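Local coordinates for trypsin-resistant surface T6 protein (Streptococcus pyogenes serotype M6, PDB 4P0D), which probably forms the backbone of a bacterial surface pilus, as a secreted pilin subunit of three domains, at residues T391-W394 / V395-T398. The protein carries 1 engineered substitution. Sequence-based numbering, arbitrary orientation.
Sequences TANW and VTAT
Asn-393 and Thr-396 face each other across a tight turn, their side chains crossing at about a right angle. Each side chain bonds to the other's backbone N-H. OD1 of Asn-393 accepts the N-H of Thr-396 at 2.7 Å, a fairly straight bond (156° at the hydrogen) whose donor lies somewhat out of the amide plane. In return, OG1 of Thr-396 accepts the N-H of Asn-393 at 2.9 Å, a more bent bond. The same hydroxyl donates to the carbonyl O of Thr-391, OG1 to O 2.8 Å, reaching it well off the carbonyl plane. The Thr-396 torsion allows this: OG1 sits between the backbone N and carbonyl carbon (chi1 59°), facing back to the strand end. N of Ala-397 donates to O of Asn-393 at 2.8 Å. Ala-397 then centres an inverse gamma turn. The Trp-394 ring meets Lys-163 in a cation-pi contact and Tyr-317 edge-to-face. The turn follows strand 388-392, an outer strand of a four-stranded antiparallel sheet in the prealbumin-like region. The reciprocal pair resembles a helix capping box, but no regular helix follows. With one bond given and one accepted, the Thr-396 hydroxyl has its rotation fixed, and it ties the strand end to the turn.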
loop_
_atom_site.group_PDB
_atom_site.type_symbol
_atom_site.label_atom_id
_atom_site.label_comp_id
_atom_site.label_asym_id
_atom_site.label_seq_id
_atom_site.Cartn_x
_atom_site.Cartn_y
_atom_site.Cartn_z
ATOM N N THR A 391 -4.584 11.311 -30.434
ATOM C CA THR A 391 -3.955 11.589 -29.158
ATOM C C THR A 391 -4.841 10.976 -28.088
ATOM O O THR A 391 -6.054 11.212 -28.069
ATOM C CB THR A 391 -3.797 13.105 -28.943
ATOM O OG1 THR A 391 -2.928 13.636 -29.948
ATOM C CG2 THR A 391 -3.209 13.420 -27.583
ATOM N N ALA A 392 -4.236 10.168 -27.214
ATOM C CA ALA A 392 -4.962 9.525 -26.124
ATOM C C ALA A 392 -4.544 10.119 -24.781
ATOM O O ALA A 392 -3.354 10.185 -24.473
ATOM C CB ALA A 392 -4.712 8.025 -26.130
ATOM N N ASN A 393 -5.530 10.542 -23.997
ATOM C CA ASN A 393 -5.317 10.979 -22.614
ATOM C C ASN A 393 -6.638 11.083 -21.841
ATOM O O ASN A 393 -7.715 10.816 -22.374
ATOM C CB ASN A 393 -4.556 12.316 -22.580
ATOM C CG ASN A 393 -5.233 13.390 -23.406
ATOM O OD1 ASN A 393 -6.434 13.615 -23.276
ATOM N ND2 ASN A 393 -4.473 14.051 -24.253
ATOM N N TRP A 394 -6.557 11.462 -20.574
ATOM C CA TRP A 394 -7.740 11.561 -19.735
ATOM C C TRP A 394 -8.782 12.454 -20.407
ATOM O O TRP A 394 -9.953 12.091 -20.462
ATOM C CB TRP A 394 -7.360 12.109 -18.358
ATOM C CG TRP A 394 -8.436 12.016 -17.374
ATOM C CD1 TRP A 394 -9.285 13.018 -17.001
ATOM C CD2 TRP A 394 -8.803 10.867 -16.605
ATOM N NE1 TRP A 394 -10.163 12.565 -16.060
ATOM C CE2 TRP A 394 -9.890 11.252 -15.785
ATOM C CE3 TRP A 394 -8.325 9.553 -16.525
ATOM C CZ2 TRP A 394 -10.515 10.369 -14.901
ATOM C CZ3 TRP A 394 -8.949 8.665 -15.644
ATOM C CH2 TRP A 394 -10.035 9.084 -14.841
ATOM N N VAL A 395 -8.327 13.580 -20.957
ATOM C CA VAL A 395 -9.197 14.560 -21.622
ATOM C C VAL A 395 -9.833 14.028 -22.906
ATOM O O VAL A 395 -11.010 14.247 -23.113
ATOM C CB VAL A 395 -8.458 15.894 -21.891
ATOM C CG1 VAL A 395 -9.286 16.823 -22.789
ATOM C CG2 VAL A 395 -8.160 16.596 -20.569
ATOM N N THR A 396 -9.082 13.323 -23.752
ATOM C CA THR A 396 -9.649 12.773 -24.993
ATOM C C THR A 396 -10.396 11.429 -24.802
ATOM O O THR A 396 -11.167 11.035 -25.675
ATOM C CB THR A 396 -8.599 12.645 -26.143
ATOM O OG1 THR A 396 -7.513 11.793 -25.752
ATOM C CG2 THR A 396 -8.049 14.010 -26.570
ATOM N N ALA A 397 -10.217 10.743 -23.669
ATOM C CA ALA A 397 -10.864 9.442 -23.457
ATOM C C ALA A 397 -12.279 9.588 -22.876
ATOM O O ALA A 397 -12.580 9.082 -21.797
ATOM C CB ALA A 397 -10.006 8.548 -22.566
ATOM N N THR A 398 -13.150 10.243 -23.637
ATOM C CA THR A 398 -14.484 10.613 -23.179
ATOM C C THR A 398 -15.544 9.581 -23.521
ATOM O O THR A 398 -16.705 9.736 -23.122
ATOM C CB THR A 398 -14.922 11.940 -23.812
ATOM O OG1 THR A 398 -14.661 11.892 -25.218
ATOM C CG2 THR A 398 -14.155 13.101 -23.200
#